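Local coordinates for penicillin-binding protein (PDB 3TG9) that probably binds penicillin and related beta-lactams through an active-site serine, in the manner of penicillin-recognising enzymes, at residues E12-S17 with Y321-A326; S17-M22 with I31-F36; G56-T61 with Y152-F157; V91-L96 with I158-V163. All coordinates share one frame; numbering follows the deposited sequence.

Interaction 1 (E12-S17 with Y321-A326)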
loop_
_atom_site.group_PDB
_atom_site.type_symbol
_atom_site.label_atom_id
_atom_site.label_comp_id
_atom_site.label_asym_id
_atom_site.label_seq_id
_atom_site.Cartn_x
_atom_site.Cartn_y
_atom_site.Cartn_z
ATOM N N GLU B 12 -25.038 -0.508 14.240
ATOM C CA GLU B 12 -24.548 0.029 15.502
ATOM C C GLU B 12 -24.412 -1.084 16.525
ATOM O O GLU B 12 -23.436 -1.141 17.270
ATOM C CB GLU B 12 -25.503 1.105 16.018
ATOM C CG GLU B 12 -24.832 2.196 16.840
ATOM C CD GLU B 12 -25.408 3.573 16.541
ATOM O OE1 GLU B 12 -26.420 3.645 15.805
ATOM O OE2 GLU B 12 -24.848 4.583 17.030
ATOM N N ASP B 13 -25.398 -1.977 16.545
ATOM C CA ASP B 13 -25.419 -3.075 17.503
ATOM C C ASP B 13 -24.337 -4.104 17.203
ATOM O O ASP B 13 -23.748 -4.696 18.116
ATOM C CB ASP B 13 -26.800 -3.735 17.521
ATOM C CG ASP B 13 -27.867 -2.837 18.131
ATOM O OD1 ASP B 13 -27.568 -2.147 19.132
ATOM O OD2 ASP B 13 -29.004 -2.820 17.611
ATOM N N TRP B 14 -24.071 -4.314 15.921
ATOM C CA TRP B 14 -23.036 -5.258 15.523
ATOM C C TRP B 14 -21.693 -4.569 15.296
ATOM O O TRP B 14 -20.716 -5.215 14.911
ATOM C CB TRP B 14 -23.470 -6.034 14.281
ATOM C CG TRP B 14 -24.607 -6.961 14.560
ATOM C CD1 TRP B 14 -25.928 -6.757 14.271
ATOM C CD2 TRP B 14 -24.531 -8.239 15.207
ATOM N NE1 TRP B 14 -26.674 -7.836 14.688
ATOM C CE2 TRP B 14 -25.839 -8.757 15.265
ATOM C CE3 TRP B 14 -23.478 -8.995 15.735
ATOM C CZ2 TRP B 14 -26.126 -9.995 15.830
ATOM C CZ3 TRP B 14 -23.763 -10.227 16.297
ATOM C CH2 TRP B 14 -25.077 -10.715 16.340
ATOM N N LYS B 15 -21.653 -3.264 15.554
ATOM C CA LYS B 15 -20.437 -2.472 15.384
ATOM C C LYS B 15 -19.822 -2.715 14.009
ATOM O O LYS B 15 -18.655 -3.102 13.907
ATOM C CB LYS B 15 -19.408 -2.813 16.468
ATOM C CG LYS B 15 -19.966 -2.928 17.877
ATOM C CD LYS B 15 -20.582 -1.626 18.346
ATOM C CE LYS B 15 -21.256 -1.798 19.703
ATOM N NZ LYS B 15 -21.938 -0.547 20.149
ATOM N N LEU B 16 -20.605 -2.495 12.956
ATOM C CA LEU B 16 -20.131 -2.773 11.607
ATOM C C LEU B 16 -19.729 -1.509 10.877
ATOM O O LEU B 16 -20.567 -0.635 10.633
ATOM C CB LEU B 16 -21.185 -3.524 10.783
ATOM C CG LEU B 16 -20.708 -3.955 9.387
ATOM C CD1 LEU B 16 -19.671 -5.059 9.498
ATOM C CD2 LEU B 16 -21.865 -4.413 8.521
ATOM N N SER B 17 -18.449 -1.422 10.522
ATOM C CA SER B 17 -17.973 -0.345 9.669
ATOM C C SER B 17 -18.159 -0.728 8.207
ATOM O O SER B 17 -17.490 -1.633 7.696
ATOM C CB SER B 17 -16.501 -0.039 9.947
ATOM O OG SER B 17 -16.004 0.914 9.020
ATOM N N TYR B 321 -22.109 -10.862 7.967
ATOM C CA TYR B 321 -23.067 -11.949 8.034
ATOM C C TYR B 321 -24.119 -11.703 9.107
ATOM O O TYR B 321 -25.315 -11.806 8.849
ATOM C CB TYR B 321 -22.364 -13.264 8.319
ATOM C CG TYR B 321 -23.337 -14.370 8.618
ATOM C CD1 TYR B 321 -23.538 -14.812 9.918
ATOM C CD2 TYR B 321 -24.073 -14.959 7.600
ATOM C CE1 TYR B 321 -24.437 -15.820 10.196
ATOM C CE2 TYR B 321 -24.974 -15.970 7.865
ATOM C CZ TYR B 321 -25.150 -16.398 9.165
ATOM O OH TYR B 321 -26.045 -17.410 9.433
ATOM N N ASP B 322 -23.662 -11.391 10.313
ATOM C CA ASP B 322 -24.559 -11.103 11.423
ATOM C C ASP B 322 -25.484 -9.941 11.099
ATOM O O ASP B 322 -26.642 -9.931 11.505
ATOM C CB ASP B 322 -23.762 -10.801 12.688
ATOM C CG ASP B 322 -22.795 -11.906 13.034
ATOM O OD1 ASP B 322 -23.261 -13.007 13.395
ATOM O OD2 ASP B 322 -21.568 -11.674 12.938
ATOM N N VAL B 323 -24.973 -8.963 10.361
ATOM C CA VAL B 323 -25.798 -7.834 9.942
ATOM C C VAL B 323 -26.763 -8.284 8.856
ATOM O O VAL B 323 -27.911 -7.838 8.808
ATOM C CB VAL B 323 -24.940 -6.636 9.474
ATOM C CG1 VAL B 323 -25.786 -5.594 8.738
ATOM C CG2 VAL B 323 -24.237 -6.009 10.664
ATOM N N MET B 324 -26.306 -9.191 7.998
ATOM C CA MET B 324 -27.164 -9.731 6.948
ATOM C C MET B 324 -28.342 -10.535 7.519
ATOM O O MET B 324 -29.476 -10.390 7.064
ATOM C CB MET B 324 -26.363 -10.592 5.974
ATOM C CG MET B 324 -27.207 -11.640 5.245
ATOM S SD MET B 324 -27.120 -11.421 3.460
ATOM C CE MET B 324 -26.940 -13.115 2.935
ATOM N N ALA B 325 -28.062 -11.380 8.508
ATOM C CA ALA B 325 -29.107 -12.148 9.177
ATOM C C ALA B 325 -30.132 -11.222 9.839
ATOM O O ALA B 325 -31.337 -11.436 9.725
ATOM C CB ALA B 325 -28.499 -13.095 10.200
ATOM N N ALA B 326 -29.642 -10.188 10.523
ATOM C CA ALA B 326 -30.508 -9.213 11.181
ATOM C C ALA B 326 -31.462 -8.560 10.199
ATOM O O ALA B 326 -32.603 -8.254 10.546
ATOM C CB ALA B 326 -29.687 -8.156 11.889
#
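Over one face of the Trp14 indole lies CB of Asp322, 3.5 Å from the centroid of the six-membered ring and only 10° off the ring normal, which is the geometry of a CH-pi contact. The carboxylate that follows is tilted just 12° from the indole plane, so it lies nearly flat above the benzo end, with CG 3.8 Å from Trp14 CZ3. CG2 of Val323 and CB of Ala326 reach the indole obliquely, at neither face nor edge; CB of Ala326 lies 4.1 Å from Trp14 NE1.

The aliphatic part of the contact centres on Val323 CG2. It approaches Trp14 CB at 3.7 Å and Leu16 CD2 at 3.6 Å, so one methyl touches both side chains. With chi1 at -68°, Trp14 sets CG opposite its own carbonyl carbon, and the ring reaches toward the helix containing Asp322. No hydrogen bond links the two segments; the contact is van der Waals packing with the CH-pi approach. Leu16 and Val323 continue inward onto Val312 of strand 308-314 and onto Met11.

Between Trp14 and Leu16, Lys15 takes positive phi as the C-prime residue of a Schellman motif, with Leu16 N paired to Met11 O. The contact thus joins the Schellman-capped end of N-terminal helix 7-13 to C-terminal helix 320-330, two helices packed together on the large antiparallel sheet of the beta-lactamase fold.

Interaction 2 (S17-M22 with I31-F36)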
loop_
_atom_site.group_PDB
_atom_site.type_symbol
_atom_site.label_atom_id
_atom_site.label_comp_id
_atom_site.label_asym_id
_atom_site.label_seq_id
_atom_site.Cartn_x
_atom_site.Cartn_y
_atom_site.Cartn_z
ATOM N N SER B 17 -18.449 -1.422 10.522
ATOM C CA SER B 17 -17.973 -0.345 9.669
ATOM C C SER B 17 -18.159 -0.728 8.207
ATOM O O SER B 17 -17.490 -1.633 7.696
ATOM C CB SER B 17 -16.501 -0.039 9.947
ATOM O OG SER B 17 -16.004 0.914 9.020
ATOM N N GLY B 18 -19.082 -0.049 7.545
ATOM C CA GLY B 18 -19.322 -0.258 6.134
ATOM C C GLY B 18 -20.631 0.389 5.728
ATOM O O GLY B 18 -21.049 1.386 6.322
ATOM N N THR B 19 -21.274 -0.186 4.715
ATOM C CA THR B 19 -22.569 0.278 4.233
ATOM C C THR B 19 -23.501 -0.905 3.952
ATOM O O THR B 19 -23.161 -1.807 3.177
ATOM C CB THR B 19 -22.419 1.099 2.954
ATOM O OG1 THR B 19 -21.699 2.305 3.247
ATOM C CG2 THR B 19 -23.792 1.448 2.373
ATOM N N ALA B 20 -24.669 -0.901 4.590
ATOM C CA ALA B 20 -25.697 -1.910 4.324
ATOM C C ALA B 20 -26.850 -1.322 3.520
ATOM O O ALA B 20 -27.123 -0.125 3.600
ATOM C CB ALA B 20 -26.207 -2.511 5.628
ATOM N N LEU B 21 -27.521 -2.166 2.742
ATOM C CA LEU B 21 -28.667 -1.746 1.944
ATOM C C LEU B 21 -29.763 -2.818 1.960
ATOM O O LEU B 21 -29.476 -4.020 1.977
ATOM C CB LEU B 21 -28.238 -1.437 0.504
ATOM C CG LEU B 21 -29.298 -1.171 -0.568
ATOM C CD1 LEU B 21 -28.703 -0.398 -1.716
ATOM C CD2 LEU B 21 -29.901 -2.462 -1.086
ATOM N N MET B 22 -31.018 -2.376 1.960
ATOM C CA MET B 22 -32.159 -3.294 1.838
ATOM C C MET B 22 -33.238 -2.709 0.943
ATOM O O MET B 22 -33.645 -1.566 1.121
ATOM C CB MET B 22 -32.776 -3.600 3.197
ATOM C CG MET B 22 -34.265 -3.849 3.101
ATOM S SD MET B 22 -35.087 -3.826 4.698
ATOM C CE MET B 22 -34.914 -5.534 5.189
ATOM N N ILE B 31 -30.744 2.655 3.079
ATOM C CA ILE B 31 -29.291 2.598 2.998
ATOM C C ILE B 31 -28.666 3.202 4.241
ATOM O O ILE B 31 -29.072 4.274 4.685
ATOM C CB ILE B 31 -28.770 3.336 1.766
ATOM C CG1 ILE B 31 -29.552 2.902 0.528
ATOM C CG2 ILE B 31 -27.264 3.102 1.603
ATOM C CD1 ILE B 31 -28.952 3.372 -0.774
ATOM N N ALA B 32 -27.679 2.518 4.806
ATOM C CA ALA B 32 -27.074 2.980 6.047
ATOM C C ALA B 32 -25.559 2.767 6.098
ATOM O O ALA B 32 -25.060 1.653 5.881
ATOM C CB ALA B 32 -27.746 2.313 7.238
ATOM N N SER B 33 -24.829 3.837 6.402
ATOM C CA SER B 33 -23.383 3.737 6.541
ATOM C C SER B 33 -22.942 3.952 7.985
ATOM O O SER B 33 -23.570 4.712 8.723
ATOM C CB SER B 33 -22.700 4.728 5.610
ATOM O OG SER B 33 -23.049 4.459 4.264
ATOM N N LEU B 34 -21.872 3.266 8.384
ATOM C CA LEU B 34 -21.282 3.446 9.707
ATOM C C LEU B 34 -19.755 3.295 9.649
ATOM O O LEU B 34 -19.213 2.764 8.679
ATOM C CB LEU B 34 -21.880 2.452 10.706
ATOM C CG LEU B 34 -21.594 2.649 12.197
ATOM C CD1 LEU B 34 -22.271 3.909 12.726
ATOM C CD2 LEU B 34 -22.053 1.427 12.980
ATOM N N GLY B 35 -19.067 3.767 10.684
ATOM C CA GLY B 35 -17.625 3.627 10.767
ATOM C C GLY B 35 -16.885 4.491 9.760
ATOM O O GLY B 35 -17.491 5.310 9.064
ATOM N N PHE B 36 -15.569 4.298 9.683
ATOM C CA PHE B 36 -14.732 5.076 8.774
ATOM C C PHE B 36 -14.220 4.308 7.560
ATOM O O PHE B 36 -13.651 3.210 7.684
ATOM C CB PHE B 36 -13.542 5.686 9.528
ATOM C CG PHE B 36 -13.938 6.770 10.475
ATOM C CD1 PHE B 36 -14.228 8.027 10.010
ATOM C CD2 PHE B 36 -14.054 6.517 11.827
ATOM C CE1 PHE B 36 -14.615 9.026 10.880
ATOM C CE2 PHE B 36 -14.442 7.514 12.699
ATOM C CZ PHE B 36 -14.720 8.766 12.224
HETATM O O HOH W 1 -12.970 1.756 9.577
#
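The carbonyl oxygen of Gly18 accepts one hydrogen bond from the neighbouring strand, from Leu34 N at 2.9 Å with an N-H...O angle of 167°, and Ser33 CA adds a CA-H...O contact to it at 3.3 Å. The return bond from Gly18 N to Leu34 O is weak, its angle falling to 132°. Two residues along, Ala20 and Ala32 form the second hydrogen-bonded pair, with Ala20 N to Ala32 O at 2.9 Å and Ala32 N to Ala20 O at 3.0 Å.

In the non-hydrogen-bonded pairs the side chains share a face. Thr19 faces Ser33, and their hydroxyls approach closely, although the position of Ser33 OG is doubtful; Thr19 OG1 also bonds to Glu46 O. Beyond them Leu21 and Ile31 lie side by side, pointing the same way, and Leu21 CD1 meets Ile31 CD1 at 3.9 Å. CG2 of Ile31 turns back instead, reaching Thr19 CG2 at 3.9 Å. This face meets helix 234-245 through Thr19 and Leu21, whereas the face holding Ala20, Ala32 and Leu34 packs on helix 7-13.

At the open end of the ladder Ser17 OG lies 3.6 Å from Gly35 CA and is hydrogen-bonded to Asn315. Strand segments running at 166° with alternating pair types form an antiparallel ladder, and as strands 18-24 and 30-34 follow each other in the chain this is a beta hairpin, whose strand 30-34 is an outermost strand of the large sheet in this fold.

Interaction 3 (G56-T61 with Y152-F157)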
loop_
_atom_site.group_PDB
_atom_site.type_symbol
_atom_site.label_atom_id
_atom_site.label_comp_id
_atom_site.label_asym_id
_atom_site.label_seq_id
_atom_site.Cartn_x
_atom_site.Cartn_y
_atom_site.Cartn_z
ATOM N N GLY B 56 -17.214 -12.041 -3.587
ATOM C CA GLY B 56 -18.523 -11.621 -4.049
ATOM C C GLY B 56 -18.598 -11.524 -5.564
ATOM O O GLY B 56 -19.646 -11.784 -6.156
ATOM N N CYS B 57 -17.486 -11.154 -6.197
ATOM C CA CYS B 57 -17.489 -10.843 -7.626
ATOM C C CYS B 57 -17.214 -12.047 -8.535
ATOM O O CYS B 57 -17.079 -11.890 -9.754
ATOM C CB CYS B 57 -16.506 -9.707 -7.941
ATOM S SG CYS B 57 -14.794 -10.110 -7.621
ATOM N N LYS B 58 -17.111 -13.237 -7.948
ATOM C CA LYS B 58 -17.106 -14.466 -8.739
ATOM C C LYS B 58 -18.373 -14.534 -9.585
ATOM O O LYS B 58 -18.371 -15.121 -10.665
ATOM C CB LYS B 58 -17.017 -15.707 -7.851
ATOM C CG LYS B 58 -15.624 -16.016 -7.341
ATOM C CD LYS B 58 -15.531 -17.445 -6.803
ATOM C CE LYS B 58 -14.084 -17.803 -6.519
ATOM N NZ LYS B 58 -13.561 -17.048 -5.356
ATOM N N LEU B 59 -19.449 -13.926 -9.084
ATOM C CA LEU B 59 -20.712 -13.826 -9.816
ATOM C C LEU B 59 -20.563 -13.072 -11.142
ATOM O O LEU B 59 -21.174 -13.457 -12.146
ATOM C CB LEU B 59 -21.786 -13.147 -8.959
ATOM C CG LEU B 59 -23.140 -12.875 -9.633
ATOM C CD1 LEU B 59 -23.732 -14.142 -10.229
ATOM C CD2 LEU B 59 -24.100 -12.273 -8.637
ATOM N N PHE B 60 -19.773 -11.994 -11.133
ATOM C CA PHE B 60 -19.553 -11.193 -12.336
ATOM C C PHE B 60 -18.779 -12.025 -13.347
ATOM O O PHE B 60 -18.965 -11.886 -14.554
ATOM C CB PHE B 60 -18.750 -9.905 -12.049
ATOM C CG PHE B 60 -19.240 -9.106 -10.863
ATOM C CD1 PHE B 60 -20.478 -9.352 -10.289
ATOM C CD2 PHE B 60 -18.454 -8.088 -10.333
ATOM C CE1 PHE B 60 -20.915 -8.610 -9.196
ATOM C CE2 PHE B 60 -18.884 -7.344 -9.244
ATOM C CZ PHE B 60 -20.120 -7.614 -8.674
ATOM N N THR B 61 -17.889 -12.877 -12.849
ATOM C CA THR B 61 -17.132 -13.766 -13.720
ATOM C C THR B 61 -18.076 -14.762 -14.384
ATOM O O THR B 61 -17.974 -15.019 -15.582
ATOM C CB THR B 61 -16.042 -14.521 -12.944
ATOM O OG1 THR B 61 -15.210 -13.578 -12.265
ATOM C CG2 THR B 61 -15.192 -15.355 -13.882
ATOM N N TYR B 152 -14.773 -25.830 -3.265
ATOM C CA TYR B 152 -14.586 -24.403 -3.540
ATOM C C TYR B 152 -13.148 -24.093 -3.950
ATOM O O TYR B 152 -12.205 -24.394 -3.224
ATOM C CB TYR B 152 -14.997 -23.544 -2.342
ATOM C CG TYR B 152 -15.162 -22.082 -2.693
ATOM C CD1 TYR B 152 -16.350 -21.613 -3.234
ATOM C CD2 TYR B 152 -14.122 -21.171 -2.497
ATOM C CE1 TYR B 152 -16.512 -20.268 -3.564
ATOM C CE2 TYR B 152 -14.270 -19.825 -2.825
ATOM C CZ TYR B 152 -15.472 -19.381 -3.357
ATOM O OH TYR B 152 -15.642 -18.051 -3.688
ATOM N N ASN B 153 -13.000 -23.479 -5.117
ATOM C CA ASN B 153 -11.705 -23.332 -5.754
ATOM C C ASN B 153 -11.526 -21.952 -6.396
ATOM O O ASN B 153 -12.270 -21.576 -7.306
ATOM C CB ASN B 153 -11.546 -24.430 -6.808
ATOM C CG ASN B 153 -10.143 -24.516 -7.361
ATOM O OD1 ASN B 153 -9.621 -23.551 -7.902
ATOM N ND2 ASN B 153 -9.531 -25.689 -7.238
ATOM N N ASN B 154 -10.521 -21.212 -5.934
ATOM C CA ASN B 154 -10.268 -19.867 -6.428
ATOM C C ASN B 154 -9.545 -19.848 -7.772
ATOM O O ASN B 154 -9.910 -19.090 -8.682
ATOM C CB ASN B 154 -9.494 -19.076 -5.382
ATOM C CG ASN B 154 -10.320 -18.801 -4.150
ATOM O OD1 ASN B 154 -11.319 -18.088 -4.212
ATOM N ND2 ASN B 154 -9.914 -19.366 -3.024
ATOM N N ALA B 155 -8.528 -20.696 -7.898
ATOM C CA ALA B 155 -7.792 -20.815 -9.152
ATOM C C ALA B 155 -8.756 -21.140 -10.290
ATOM O O ALA B 155 -8.583 -20.683 -11.418
ATOM C CB ALA B 155 -6.702 -21.881 -9.035
ATOM N N GLY B 156 -9.786 -21.919 -9.984
ATOM C CA GLY B 156 -10.787 -22.258 -10.976
ATOM C C GLY B 156 -11.466 -21.040 -11.569
ATOM O O GLY B 156 -11.874 -21.046 -12.732
ATOM N N PHE B 157 -11.602 -19.983 -10.777
ATOM C CA PHE B 157 -12.207 -18.763 -11.303
ATOM C C PHE B 157 -11.190 -17.839 -11.955
ATOM O O PHE B 157 -11.555 -16.991 -12.770
ATOM C CB PHE B 157 -13.077 -18.054 -10.258
ATOM C CG PHE B 157 -14.514 -18.491 -10.305
ATOM C CD1 PHE B 157 -14.868 -19.787 -9.953
ATOM C CD2 PHE B 157 -15.503 -17.626 -10.743
ATOM C CE1 PHE B 157 -16.192 -20.209 -10.013
ATOM C CE2 PHE B 157 -16.831 -18.039 -10.815
ATOM C CZ PHE B 157 -17.174 -19.334 -10.445
#
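Lys58 lays its aliphatic chain across one face of the Phe157 ring, with CD 3.9 Å from the ring centroid and 14° off the normal, a CH-pi contact. Its CG also sits above that face, 3.8 Å from Phe157 CD2, while CB of Thr61 approaches the ring at its edge, near the plane, at 3.8 Å from CD2. The methylenes therefore lie against the ring face.

Beyond the ring the chain runs extended to CE and then bends at its last torsion (chi4 70°), which turns NZ to its acceptors. NZ donates to Asn154 OD1 at 2.7 Å, in the carbonyl plane with a C=O...N angle of 156°, and to Tyr152 OH at 2.8 Å. Lys58 and Tyr152 approach from opposite directions, whereas Asn154 comes in at about a right angle. Asp227 O accepts from NZ as well, making three acceptors for one buried amine.

Second-shell contacts position these groups. Asn154 ND2 bonds to Glu109 and to Phe107 O, which fixes how its amide is turned, and the ring of His99 meets those of Tyr152 and Phe157. Asn153 OD1 accepts from Gly156 N at 2.7 Å, a capping bond in the turn that leads into the helix.

Tyr152 OH is also hydrogen-bonded to Ser55 OG. Ser55 and Lys58 at a helix start, with Tyr152 and Asn154 two residues apart, fit the SxxK and YxN motifs of penicillin-recognising serine enzymes, and so probably mark the active site.

Interaction 4 (V91-L96 with I158-V163)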
loop_
_atom_site.group_PDB
_atom_site.type_symbol
_atom_site.label_atom_id
_atom_site.label_comp_id
_atom_site.label_asym_id
_atom_site.label_seq_id
_atom_site.Cartn_x
_atom_site.Cartn_y
_atom_site.Cartn_z
ATOM N N VAL B 91 -11.052 -30.950 -18.044
ATOM C CA VAL B 91 -11.750 -29.855 -17.388
ATOM C C VAL B 91 -12.553 -29.025 -18.395
ATOM O O VAL B 91 -12.088 -28.726 -19.497
ATOM C CB VAL B 91 -10.802 -28.973 -16.552
ATOM C CG1 VAL B 91 -11.513 -27.704 -16.109
ATOM C CG2 VAL B 91 -10.300 -29.756 -15.347
ATOM N N THR B 92 -13.776 -28.690 -18.006
ATOM C CA THR B 92 -14.699 -27.983 -18.867
ATOM C C THR B 92 -15.125 -26.705 -18.157
ATOM O O THR B 92 -14.980 -26.587 -16.935
ATOM C CB THR B 92 -15.955 -28.835 -19.121
ATOM O OG1 THR B 92 -16.648 -29.036 -17.884
ATOM C CG2 THR B 92 -15.583 -30.195 -19.709
ATOM N N ILE B 93 -15.646 -25.756 -18.929
ATOM C CA ILE B 93 -16.142 -24.502 -18.396
ATOM C C ILE B 93 -17.082 -24.758 -17.229
ATOM O O ILE B 93 -16.939 -24.173 -16.155
ATOM C CB ILE B 93 -16.904 -23.721 -19.484
ATOM C CG1 ILE B 93 -15.978 -23.396 -20.663
ATOM C CG2 ILE B 93 -17.548 -22.472 -18.907
ATOM C CD1 ILE B 93 -14.694 -22.684 -20.266
ATOM N N HIS B 94 -18.045 -25.648 -17.450
ATOM C CA HIS B 94 -19.060 -25.965 -16.456
ATOM C C HIS B 94 -18.457 -26.505 -15.149
ATOM O O HIS B 94 -18.975 -26.238 -14.064
ATOM C CB HIS B 94 -20.089 -26.939 -17.045
ATOM C CG HIS B 94 -20.947 -27.606 -16.018
ATOM N ND1 HIS B 94 -22.199 -27.138 -15.675
ATOM C CD2 HIS B 94 -20.731 -28.699 -15.251
ATOM C CE1 HIS B 94 -22.716 -27.920 -14.742
ATOM N NE2 HIS B 94 -21.842 -28.869 -14.462
ATOM N N HIS B 95 -17.365 -27.255 -15.244
ATOM C CA HIS B 95 -16.686 -27.730 -14.040
ATOM C C HIS B 95 -16.167 -26.560 -13.212
ATOM O O HIS B 95 -16.305 -26.531 -11.989
ATOM C CB HIS B 95 -15.522 -28.655 -14.393
ATOM C CG HIS B 95 -15.947 -29.970 -14.971
ATOM N ND1 HIS B 95 -15.263 -30.588 -15.999
ATOM C CD2 HIS B 95 -16.989 -30.780 -14.673
ATOM C CE1 HIS B 95 -15.865 -31.724 -16.303
ATOM N NE2 HIS B 95 -16.916 -31.865 -15.516
ATOM N N LEU B 96 -15.562 -25.598 -13.895
ATOM C CA LEU B 96 -15.006 -24.420 -13.244
ATOM C C LEU B 96 -16.100 -23.579 -12.586
ATOM O O LEU B 96 -15.944 -23.135 -11.447
ATOM C CB LEU B 96 -14.218 -23.590 -14.259
ATOM C CG LEU B 96 -13.073 -24.361 -14.928
ATOM C CD1 LEU B 96 -12.621 -23.709 -16.223
ATOM C CD2 LEU B 96 -11.906 -24.527 -13.973
ATOM N N ILE B 158 -9.916 -18.015 -11.610
ATOM C CA ILE B 158 -8.843 -17.396 -12.387
ATOM C C ILE B 158 -8.869 -17.963 -13.804
ATOM O O ILE B 158 -8.845 -17.215 -14.782
ATOM C CB ILE B 158 -7.443 -17.661 -11.787
ATOM C CG1 ILE B 158 -7.292 -16.963 -10.437
ATOM C CG2 ILE B 158 -6.370 -17.192 -12.760
ATOM C CD1 ILE B 158 -7.327 -15.451 -10.541
ATOM N N LEU B 159 -8.919 -19.293 -13.905
ATOM C CA LEU B 159 -8.964 -19.963 -15.205
ATOM C C LEU B 159 -10.134 -19.473 -16.060
ATOM O O LEU B 159 -9.983 -19.247 -17.262
ATOM C CB LEU B 159 -9.007 -21.486 -15.037
ATOM C CG LEU B 159 -7.755 -22.110 -14.402
ATOM C CD1 LEU B 159 -7.959 -23.581 -14.056
ATOM C CD2 LEU B 159 -6.542 -21.922 -15.303
ATOM N N LEU B 160 -11.301 -19.310 -15.443
ATOM C CA LEU B 160 -12.444 -18.748 -16.153
ATOM C C LEU B 160 -12.138 -17.324 -16.654
ATOM O O LEU B 160 -12.508 -16.951 -17.764
ATOM C CB LEU B 160 -13.694 -18.766 -15.268
ATOM C CG LEU B 160 -14.424 -20.104 -15.054
ATOM C CD1 LEU B 160 -15.539 -19.953 -14.028
ATOM C CD2 LEU B 160 -14.985 -20.669 -16.358
ATOM N N GLY B 161 -11.454 -16.533 -15.836
ATOM C CA GLY B 161 -11.073 -15.189 -16.242
ATOM C C GLY B 161 -10.183 -15.201 -17.468
ATOM O O GLY B 161 -10.336 -14.387 -18.381
ATOM N N LEU B 162 -9.241 -16.138 -17.485
ATOM C CA LEU B 162 -8.354 -16.315 -18.626
ATOM C C LEU B 162 -9.127 -16.737 -19.877
ATOM O O LEU B 162 -8.753 -16.390 -20.995
ATOM C CB LEU B 162 -7.251 -17.318 -18.287
ATOM C CG LEU B 162 -6.249 -16.718 -17.298
ATOM C CD1 LEU B 162 -5.234 -17.739 -16.810
ATOM C CD2 LEU B 162 -5.553 -15.526 -17.937
ATOM N N VAL B 163 -10.213 -17.479 -19.691
ATOM C CA VAL B 163 -11.054 -17.848 -20.819
ATOM C C VAL B 163 -11.775 -16.621 -21.360
ATOM O O VAL B 163 -11.826 -16.406 -22.568
ATOM C CB VAL B 163 -12.063 -18.950 -20.449
ATOM C CG1 VAL B 163 -13.080 -19.133 -21.564
ATOM C CG2 VAL B 163 -11.327 -20.257 -20.157
#
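Leu96 and Leu160 slide past each other in opposite directions, and the overlap is closest where Leu96 CB meets Leu160 CG at 3.6 Å. Around that point Leu160 CD2 lies 3.7 Å from Leu96 CB and 3.9 Å from Leu96 CD1, so the branched end of Leu160 is pressed along the flank of Leu96. Leu160 turns its CG to the side opposite its carbonyl carbon (chi1 -76°), which sends both methyls toward the other helix although its CB does not point there.

Leu159 meets the other methyl branch of Leu96 differently: it crosses Leu96 at about a right angle, with only the methyls CD1 of Leu159 and CD2 of Leu96 approaching, at 4.1 Å. Ile93, one turn earlier than Leu96, splits its branches between two partners. Its CG2 touches Leu160 CD2 at 4.0 Å and its CD1 touches Val163 CG1 at 4.1 Å, both at slanting angles. No hydrogen bond crosses the interface, and all five contacting residues are buried.

The short helix carrying Ile93 and Leu96 is fixed at its start by a capping box: His95 N donates to Thr92 OG1 at 3.3 Å, and Thr92 N donates back to His95 ND1.

Around the pair, Ile65 of helix 58-70 touches Ile93, Leu160 and Val163, while Leu80 packs on Leu96 and Val163. Helix 93-98 is thus set against the middle of helix 155-168, with helix 58-70 bordering both, and His94 links the short helix to Tyr273, between strands 269-271 and 276-279.

Interactions 3 and 4 share helix 155-168 and lie with centres 10 Å apart, in contact where Phe157 CE1 meets Leu96 O at 3.3 Å and Thr61 CG2 meets Leu160 CB at 4.0 Å; interaction 4 therefore packs against Phe157, whose ring carries the chain of the probable active-site lysine. Interactions 1 and 2 form the second pair, also with centres 10 Å apart, sharing Ser17 and touching through Leu16 O and Leu34 CB. Centre to centre, about 25 Å separates each of these from interaction 3, and about 34 Å from interaction 4. Along the chain, interaction 1 brackets all the others, joining helices near the two ends of the modelled chain.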